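Local coordinates for post-proline cleaving enzyme (Rickettsia typhi, PDB 4HVT), which probably cleaves peptides on the carboxyl side of proline, as a serine peptidase of the prolyl oligopeptidase family, at residues K285-T293 and F303-K311; I317-H326 and K337-P346. One frame throughout, in Å; residues are numbered along the deposited sequence. Where two conformers were deposited one is given.

Interaction 1. Residues K285-T293 and F303-K311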
loop_
_atom_site.group_PDB
_atom_site.type_symbol
_atom_site.label_atom_id
_atom_site.label_comp_id
_atom_site.label_asym_id
_atom_site.label_seq_id
_atom_site.Cartn_x
_atom_site.Cartn_y
_atom_site.Cartn_z
ATOM N N LYS A 285 13.379 19.427 -18.397
ATOM C CA LYS A 285 13.840 18.192 -17.782
ATOM C C LYS A 285 14.576 18.458 -16.488
ATOM O O LYS A 285 15.430 19.341 -16.411
ATOM C CB LYS A 285 14.764 17.419 -18.757
ATOM C CG LYS A 285 15.032 15.977 -18.344
ATOM C CD LYS A 285 15.944 15.308 -19.417
ATOM C CE LYS A 285 15.701 13.821 -19.506
ATOM N NZ LYS A 285 15.823 13.200 -18.156
ATOM N N ILE A 286 14.179 17.735 -15.432
ATOM C CA ILE A 286 14.821 17.831 -14.120
ATOM C C ILE A 286 16.146 17.042 -14.136
ATOM O O ILE A 286 16.203 15.902 -14.631
ATOM C CB ILE A 286 13.870 17.299 -13.016
ATOM C CG1 ILE A 286 12.773 18.307 -12.784
ATOM C CG2 ILE A 286 14.627 16.991 -11.735
ATOM C CD1 ILE A 286 11.639 17.766 -11.988
ATOM N N ASN A 287 17.195 17.712 -13.651
ATOM C CA ASN A 287 18.512 17.149 -13.500
ATOM C C ASN A 287 18.708 16.752 -12.023
ATOM O O ASN A 287 19.083 17.593 -11.168
ATOM C CB ASN A 287 19.573 18.173 -13.948
ATOM C CG ASN A 287 20.971 17.555 -14.039
ATOM O OD1 ASN A 287 21.186 16.452 -13.566
ATOM N ND2 ASN A 287 21.900 18.245 -14.715
ATOM N N MET A 288 18.328 15.498 -11.747
ATOM C CA MET A 288 18.564 14.857 -10.453
ATOM C C MET A 288 18.929 13.404 -10.720
ATOM O O MET A 288 18.719 12.885 -11.850
ATOM C CB MET A 288 17.304 14.899 -9.536
ATOM C CG MET A 288 16.884 16.301 -9.060
ATOM S SD MET A 288 18.070 17.021 -7.896
ATOM C CE MET A 288 17.580 16.051 -6.456
ATOM N N PRO A 289 19.540 12.742 -9.740
ATOM C CA PRO A 289 19.800 11.307 -9.943
ATOM C C PRO A 289 18.540 10.564 -10.398
ATOM O O PRO A 289 17.459 10.802 -9.892
ATOM C CB PRO A 289 20.312 10.846 -8.555
ATOM C CG PRO A 289 20.906 12.067 -7.941
ATOM C CD PRO A 289 19.946 13.179 -8.390
ATOM N N SER A 290 18.674 9.637 -11.351
ATOM C CA SER A 290 17.518 9.021 -11.951
ATOM C C SER A 290 16.664 8.188 -11.001
ATOM O O SER A 290 15.480 8.032 -11.251
ATOM C CB SER A 290 17.939 8.146 -13.137
ATOM O OG SER A 290 18.771 7.077 -12.737
ATOM N N ASP A 291 17.242 7.734 -9.875
ATOM C CA ASP A 291 16.503 6.957 -8.873
ATOM C C ASP A 291 16.220 7.759 -7.617
ATOM O O ASP A 291 15.739 7.199 -6.636
ATOM C CB ASP A 291 17.164 5.615 -8.543
ATOM C CG ASP A 291 18.639 5.741 -8.137
ATOM O OD1 ASP A 291 19.252 6.837 -8.142
ATOM O OD2 ASP A 291 19.189 4.677 -7.745
ATOM N N ALA A 292 16.488 9.071 -7.637
ATOM C CA ALA A 292 16.024 9.954 -6.551
ATOM C C ALA A 292 14.528 10.226 -6.724
ATOM O O ALA A 292 14.038 10.239 -7.857
ATOM C CB ALA A 292 16.836 11.225 -6.541
ATOM N N THR A 293 13.795 10.391 -5.610
ATOM C CA THR A 293 12.353 10.592 -5.627
ATOM C C THR A 293 11.919 11.829 -4.860
ATOM O O THR A 293 12.477 12.166 -3.822
ATOM C CB THR A 293 11.611 9.360 -5.065
ATOM O OG1 THR A 293 12.162 9.005 -3.808
ATOM C CG2 THR A 293 11.742 8.196 -6.063
ATOM N N PHE A 303 12.026 18.482 -1.496
ATOM C CA PHE A 303 12.770 17.454 -0.769
ATOM C C PHE A 303 12.869 16.212 -1.582
ATOM O O PHE A 303 11.850 15.710 -2.057
ATOM C CB PHE A 303 12.061 17.105 0.532
ATOM C CG PHE A 303 11.818 18.299 1.431
ATOM C CD1 PHE A 303 12.867 18.892 2.028
ATOM C CD2 PHE A 303 10.550 18.844 1.605
ATOM C CE1 PHE A 303 12.722 19.998 2.824
ATOM C CE2 PHE A 303 10.396 19.969 2.384
ATOM C CZ PHE A 303 11.492 20.574 2.955
ATOM N N TRP A 304 14.077 15.627 -1.676
ATOM C CA TRP A 304 14.338 14.489 -2.512
ATOM C C TRP A 304 15.087 13.432 -1.706
ATOM O O TRP A 304 16.051 13.719 -0.974
ATOM C CB TRP A 304 15.149 14.879 -3.740
ATOM C CG TRP A 304 14.369 15.656 -4.745
ATOM C CD1 TRP A 304 13.929 16.939 -4.611
ATOM C CD2 TRP A 304 13.891 15.207 -6.041
ATOM N NE1 TRP A 304 13.172 17.314 -5.721
ATOM C CE2 TRP A 304 13.159 16.270 -6.618
ATOM C CE3 TRP A 304 14.003 13.986 -6.761
ATOM C CZ2 TRP A 304 12.571 16.174 -7.890
ATOM C CZ3 TRP A 304 13.417 13.902 -8.005
ATOM C CH2 TRP A 304 12.734 15.003 -8.577
ATOM N N LEU A 305 14.596 12.208 -1.826
ATOM C CA LEU A 305 15.216 11.031 -1.230
ATOM C C LEU A 305 16.154 10.376 -2.230
ATOM O O LEU A 305 15.784 10.219 -3.384
ATOM C CB LEU A 305 14.144 10.008 -0.837
ATOM C CG LEU A 305 14.573 8.654 -0.262
ATOM C CD1 LEU A 305 15.295 8.892 1.052
ATOM C CD2 LEU A 305 13.384 7.732 -0.119
ATOM N N LEU A 306 17.312 9.941 -1.735
ATOM C CA LEU A 306 18.287 9.213 -2.543
ATOM C C LEU A 306 18.140 7.711 -2.354
ATOM O O LEU A 306 18.100 7.230 -1.247
ATOM C CB LEU A 306 19.712 9.668 -2.236
ATOM C CG LEU A 306 19.995 11.172 -2.274
ATOM C CD1 LEU A 306 21.485 11.432 -2.116
ATOM C CD2 LEU A 306 19.436 11.815 -3.545
ATOM N N ARG A 307 18.137 6.995 -3.474
ATOM C CA ARG A 307 18.178 5.529 -3.440
ATOM C C ARG A 307 19.641 5.033 -3.606
ATOM O O ARG A 307 19.974 3.894 -3.228
ATOM C CB ARG A 307 17.271 4.964 -4.556
ATOM C CG ARG A 307 17.463 3.479 -4.779
ATOM C CD ARG A 307 16.294 2.879 -5.544
ATOM N NE ARG A 307 16.617 1.544 -6.059
ATOM C CZ ARG A 307 16.479 0.400 -5.397
ATOM N NH1 ARG A 307 16.060 0.405 -4.142
ATOM N NH2 ARG A 307 16.865 -0.772 -5.967
ATOM N N SER A 308 20.480 5.835 -4.278
ATOM C CA SER A 308 21.884 5.532 -4.469
ATOM C C SER A 308 22.758 6.666 -3.973
ATOM O O SER A 308 22.284 7.815 -3.845
ATOM C CB SER A 308 22.168 5.261 -5.957
ATOM O OG SER A 308 21.411 4.166 -6.411
ATOM N N ASP A 309 24.040 6.346 -3.734
ATOM C CA ASP A 309 25.007 7.408 -3.388
ATOM C C ASP A 309 25.067 8.419 -4.531
ATOM O O ASP A 309 24.946 8.047 -5.697
ATOM C CB ASP A 309 26.426 6.871 -3.225
ATOM C CG ASP A 309 26.598 5.923 -2.064
ATOM O OD1 ASP A 309 25.735 5.821 -1.159
ATOM O OD2 ASP A 309 27.669 5.227 -2.100
ATOM N N TRP A 310 25.210 9.689 -4.177
ATOM C CA TRP A 310 25.333 10.769 -5.152
ATOM C C TRP A 310 26.668 11.513 -4.939
ATOM O O TRP A 310 26.813 12.165 -3.919
ATOM C CB TRP A 310 24.180 11.730 -4.944
ATOM C CG TRP A 310 24.053 12.828 -5.934
ATOM C CD1 TRP A 310 24.799 13.031 -7.087
ATOM C CD2 TRP A 310 23.105 13.890 -5.891
ATOM N NE1 TRP A 310 24.351 14.169 -7.738
ATOM C CE2 TRP A 310 23.305 14.702 -7.029
ATOM C CE3 TRP A 310 22.115 14.245 -5.002
ATOM C CZ2 TRP A 310 22.505 15.838 -7.286
ATOM C CZ3 TRP A 310 21.331 15.344 -5.238
ATOM C CH2 TRP A 310 21.490 16.114 -6.385
ATOM N N LYS A 311 27.616 11.402 -5.903
ATOM C CA LYS A 311 28.860 12.198 -5.866
ATOM C C LYS A 311 28.471 13.577 -6.342
ATOM O O LYS A 311 28.216 13.760 -7.508
ATOM C CB LYS A 311 29.949 11.632 -6.801
HETATM O O HOH W 1 19.152 8.312 -5.787
HETATM O O HOH W 2 14.395 7.413 -4.100
HETATM O O HOH W 3 18.375 2.102 -8.230
#

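Interaction 2. Residues I317-H326 and K337-P346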
loop_
_atom_site.group_PDB
_atom_site.type_symbol
_atom_site.label_atom_id
_atom_site.label_comp_id
_atom_site.label_asym_id
_atom_site.label_seq_id
_atom_site.Cartn_x
_atom_site.Cartn_y
_atom_site.Cartn_z
ATOM N N ILE A 317 27.144 11.982 -1.131
ATOM C CA ILE A 317 25.908 11.997 -0.340
ATOM C C ILE A 317 25.340 10.584 -0.318
ATOM O O ILE A 317 24.980 10.058 -1.344
ATOM C CB ILE A 317 24.858 12.975 -0.889
ATOM C CG1 ILE A 317 25.525 14.327 -1.181
ATOM C CG2 ILE A 317 23.683 13.091 0.129
ATOM C CD1 ILE A 317 24.654 15.352 -1.855
ATOM N N LYS A 318 25.304 9.968 0.857
ATOM C CA LYS A 318 24.994 8.546 0.916
ATOM C C LYS A 318 23.531 8.166 0.582
ATOM O O LYS A 318 22.578 8.916 0.866
ATOM C CB LYS A 318 25.394 7.984 2.288
ATOM C CG LYS A 318 26.878 8.135 2.618
ATOM C CD LYS A 318 27.804 7.237 1.811
ATOM C CE LYS A 318 27.842 5.810 2.365
ATOM N NZ LYS A 318 28.460 4.827 1.417
ATOM N N ALA A 319 23.377 7.027 -0.070
ATOM C CA ALA A 319 22.083 6.386 -0.316
ATOM C C ALA A 319 21.224 6.428 0.936
ATOM O O ALA A 319 21.743 6.136 2.047
ATOM C CB ALA A 319 22.311 4.941 -0.766
ATOM N N GLY A 320 19.955 6.809 0.791
ATOM C CA GLY A 320 19.028 6.945 1.928
ATOM C C GLY A 320 18.958 8.316 2.582
ATOM O O GLY A 320 18.133 8.541 3.461
ATOM N N SER A 321 19.793 9.246 2.129
ATOM C CA SER A 321 19.763 10.626 2.563
ATOM C C SER A 321 18.607 11.403 1.966
ATOM O O SER A 321 18.072 11.059 0.907
ATOM C CB SER A 321 21.077 11.363 2.184
ATOM O OG SER A 321 22.233 10.710 2.744
ATOM N N LEU A 322 18.227 12.450 2.683
ATOM C CA LEU A 322 17.243 13.402 2.197
ATOM C C LEU A 322 17.944 14.723 1.942
ATOM O O LEU A 322 18.608 15.253 2.812
ATOM C CB LEU A 322 16.121 13.604 3.206
ATOM C CG LEU A 322 14.892 14.355 2.613
ATOM C CD1 LEU A 322 14.012 13.417 1.780
ATOM C CD2 LEU A 322 14.060 14.981 3.739
ATOM N N VAL A 323 17.767 15.268 0.743
ATOM C CA VAL A 323 18.278 16.598 0.450
ATOM C C VAL A 323 17.123 17.575 0.126
ATOM O O VAL A 323 15.974 17.138 -0.142
ATOM C CB VAL A 323 19.222 16.570 -0.784
ATOM C CG1 VAL A 323 20.395 15.593 -0.601
ATOM C CG2 VAL A 323 18.426 16.212 -2.047
ATOM N N ALA A 324 17.413 18.876 0.249
ATOM C CA ALA A 324 16.491 19.888 -0.089
ATOM C C ALA A 324 17.188 20.854 -0.993
ATOM O O ALA A 324 18.411 21.060 -0.894
ATOM C CB ALA A 324 16.055 20.623 1.148
ATOM N N LEU A 325 16.393 21.436 -1.874
ATOM C CA LEU A 325 16.900 22.476 -2.790
ATOM C C LEU A 325 15.756 23.358 -3.255
ATOM O O LEU A 325 14.589 22.992 -3.321
ATOM C CB LEU A 325 17.635 21.927 -4.011
ATOM C CG LEU A 325 16.950 21.017 -5.030
ATOM C CD1 LEU A 325 17.729 20.870 -6.325
ATOM C CD2 LEU A 325 16.601 19.601 -4.466
ATOM N N HIS A 326 16.110 24.542 -3.648
ATOM C CA HIS A 326 15.135 25.416 -4.312
ATOM C C HIS A 326 14.669 24.818 -5.628
ATOM O O HIS A 326 15.475 24.202 -6.369
ATOM C CB HIS A 326 15.729 26.795 -4.605
ATOM C CG HIS A 326 14.689 27.827 -4.916
ATOM N ND1 HIS A 326 14.367 28.235 -6.196
ATOM C CD2 HIS A 326 13.951 28.603 -4.084
ATOM C CE1 HIS A 326 13.419 29.151 -6.141
ATOM N NE2 HIS A 326 13.134 29.384 -4.863
ATOM N N LYS A 337 24.014 24.412 -9.231
ATOM C CA LYS A 337 23.076 24.065 -8.034
ATOM C C LYS A 337 23.350 24.541 -6.555
ATOM O O LYS A 337 23.426 23.722 -5.528
ATOM C CB LYS A 337 22.870 22.592 -7.862
ATOM C CG LYS A 337 21.890 21.920 -8.796
ATOM C CD LYS A 337 21.811 20.456 -8.414
ATOM C CE LYS A 337 20.502 19.887 -8.880
ATOM N NZ LYS A 337 20.386 19.865 -10.366
ATOM N N THR A 338 23.277 25.831 -6.428
ATOM C CA THR A 338 23.811 26.482 -5.269
ATOM C C THR A 338 23.021 26.248 -3.976
ATOM O O THR A 338 23.570 26.440 -2.903
ATOM C CB THR A 338 23.881 27.997 -5.531
ATOM O OG1 THR A 338 22.558 28.510 -5.672
ATOM C CG2 THR A 338 24.680 28.320 -6.813
ATOM N N SER A 339 21.759 25.830 -4.050
ATOM C CA SER A 339 20.908 25.743 -2.857
ATOM C C SER A 339 20.858 24.373 -2.186
ATOM O O SER A 339 20.108 24.202 -1.197
ATOM C CB SER A 339 19.456 26.165 -3.169
ATOM O OG SER A 339 18.854 25.244 -4.028
ATOM N N LEU A 340 21.563 23.376 -2.691
ATOM C CA LEU A 340 21.313 22.035 -2.189
ATOM C C LEU A 340 21.849 21.877 -0.772
ATOM O O LEU A 340 22.978 22.295 -0.482
ATOM C CB LEU A 340 21.881 20.985 -3.138
ATOM C CG LEU A 340 21.645 19.569 -2.642
ATOM C CD1 LEU A 340 21.129 18.739 -3.823
ATOM C CD2 LEU A 340 22.909 18.988 -2.017
ATOM N N LYS A 341 21.021 21.309 0.122
ATOM C CA LYS A 341 21.381 21.081 1.501
ATOM C C LYS A 341 21.018 19.656 1.851
ATOM O O LYS A 341 20.058 19.146 1.352
ATOM C CB LYS A 341 20.638 22.024 2.392
ATOM C CG LYS A 341 20.948 23.489 2.114
ATOM C CD LYS A 341 22.317 23.784 2.640
ATOM C CE LYS A 341 22.659 25.251 2.621
ATOM N NZ LYS A 341 24.008 25.322 3.206
ATOM N N ILE A 342 21.766 19.044 2.762
ATOM C CA ILE A 342 21.446 17.704 3.233
ATOM C C ILE A 342 20.704 17.783 4.563
ATOM O O ILE A 342 21.191 18.388 5.539
ATOM C CB ILE A 342 22.719 16.879 3.435
ATOM C CG1 ILE A 342 23.436 16.714 2.094
ATOM C CG2 ILE A 342 22.403 15.563 4.065
ATOM C CD1 ILE A 342 24.899 16.458 2.243
ATOM N N LEU A 343 19.519 17.244 4.590
ATOM C CA LEU A 343 18.666 17.314 5.797
ATOM C C LEU A 343 18.637 16.063 6.642
ATOM O O LEU A 343 18.236 16.131 7.816
ATOM C CB LEU A 343 17.264 17.700 5.447
ATOM C CG LEU A 343 17.283 19.140 4.859
ATOM C CD1 LEU A 343 15.861 19.552 4.663
ATOM C CD2 LEU A 343 18.047 20.124 5.713
ATOM N N PHE A 344 19.064 14.954 6.094
ATOM C CA PHE A 344 19.035 13.675 6.807
ATOM C C PHE A 344 20.121 12.813 6.228
ATOM O O PHE A 344 20.192 12.651 5.034
ATOM C CB PHE A 344 17.668 13.010 6.622
ATOM C CG PHE A 344 17.570 11.594 7.134
ATOM C CD1 PHE A 344 17.647 11.339 8.507
ATOM C CD2 PHE A 344 17.391 10.517 6.290
ATOM C CE1 PHE A 344 17.580 10.039 8.998
ATOM C CE2 PHE A 344 17.280 9.217 6.798
ATOM C CZ PHE A 344 17.369 8.977 8.145
ATOM N N THR A 345 20.935 12.247 7.113
ATOM C CA THR A 345 22.047 11.379 6.737
ATOM C C THR A 345 21.886 10.198 7.677
ATOM O O THR A 345 22.202 10.310 8.833
ATOM C CB THR A 345 23.433 12.050 6.979
ATOM O OG1 THR A 345 23.545 13.291 6.235
ATOM C CG2 THR A 345 24.585 11.089 6.598
ATOM N N PRO A 346 21.381 9.080 7.186
ATOM C CA PRO A 346 21.053 8.015 8.142
ATOM C C PRO A 346 22.256 7.394 8.758
ATOM O O PRO A 346 23.172 6.996 8.025
ATOM C CB PRO A 346 20.343 6.955 7.261
ATOM C CG PRO A 346 20.815 7.264 5.896
ATOM C CD PRO A 346 21.019 8.730 5.823
HETATM O O HOH W 4 24.191 12.443 3.605
#

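Interaction 1. Residues K285-T293 and F303-K311
D291 and S308 meet through a short hydrogen bond, OG of S308 donating to the syn lone pair of D291 OD2 at 2.6 Å. Here the loop entering a four-stranded beta-propeller blade folds against the blade's second strand and the turn beyond it. An aspartate suits this place because its two oxygens also accept from two waters, one held by R307 N and the other by R307 NE. Its CG sits between the backbone N and the carbonyl carbon (chi1 53°), and the carboxylate lies against the R307 stem, D291 OD2 3.6 Å from R307 CG. The carboxylate and guanidinium planes are 86° apart; R307 NH1 is hydrogen-bonded to H527 ND1 of the peptidase part, and R307 makes a cation-pi contact with Y267.

Next to this polar cluster, P289 CG lies over the centre of the W310 indole, 3.5 Å above its plane, a CH-pi contact that suits the compact, rigid proline ring. M288, bent at chi2 and chi3, reaches two tryptophans: M288 CE makes a CH-pi contact over one face of W304, 3.7 Å from W304 CG, while SD meets W310 CH2 obliquely at 3.8 Å, a Met-aromatic contact. W304 packs on V323 and L325 of the neighbouring strand. The type I turn P289-A292, closed by A292 N to P289 O, brings P289 and D291 to the other segment, and small A292 lets the chain pass close to W304 and L306. T293 then forms an antiparallel hydrogen-bonded pair with L305. Beside it a water donates to D291 O and L305 O and accepts, at 2.8 Å, from T293 OG1, itself hydrogen-bonded to Q295 NE2.

Interaction 2. Residues I317-H326 and K337-P346
L322 O is gripped by two successive backbone amides, L343 N at 2.8 Å and, weakly, F344 N at 3.3 Å. This is a classic beta bulge, and it shifts the register by one residue on the outermost strand pair of a propeller blade. Beyond it, A324 and K341 form a regular antiparallel hydrogen-bonded pair. Where the backbone ladder ends, a side chain continues it: S339 OG accepts from H326 N at 2.9 Å and also bonds D329.

On the face of L322, A324 and K341, the L322 and F344 CB atoms touch and the A324 methyl meets L343 CD1 at 3.7 Å; on the V323 and I342 side, I317 slides past I342 in the opposite direction, I317 CG1 to I342 CD1 4.1 Å. The type II turn K318-S321 leads into the strand, and glycine suits its third position because phi of G320 is +91°. S321 turns OG back to K318 O at 2.6 Å, and that carbonyl also accepts S321 N. F344, its CG anti to the backbone N (chi1 171°), directs its ring edge at G320 O, with F344 CE2 3.5 Å away, while P346 packs against the same glycine.

The outer strand is therefore joined by main-chain bonds through a local irregularity; S339 OG takes up H326 N where the ladder stops, and S321 OG adds a second bond to K318 O, already held by the turn.

Overall arrangement
Along the chain, strand 282-285 ends one propeller sheet, and the loop after it leads into the next. Interaction 1 closes first, bringing 285-293 onto 303-311 around the hairpin of strands 293-298 and 301-305. Interaction 2 follows in series, neither nested nor crossing, and closes the loop between strands 322-326 and 341-344, which contains no helix or strand. Together they span the blade from its first strand to its last, meeting where 301-305 and 322-326 run side by side. Several bonds tie them, among them L306 O to G320 N, at 2.8 Å, and K337 NZ to N287 O, which links the entry loop to the start of segment 337-346.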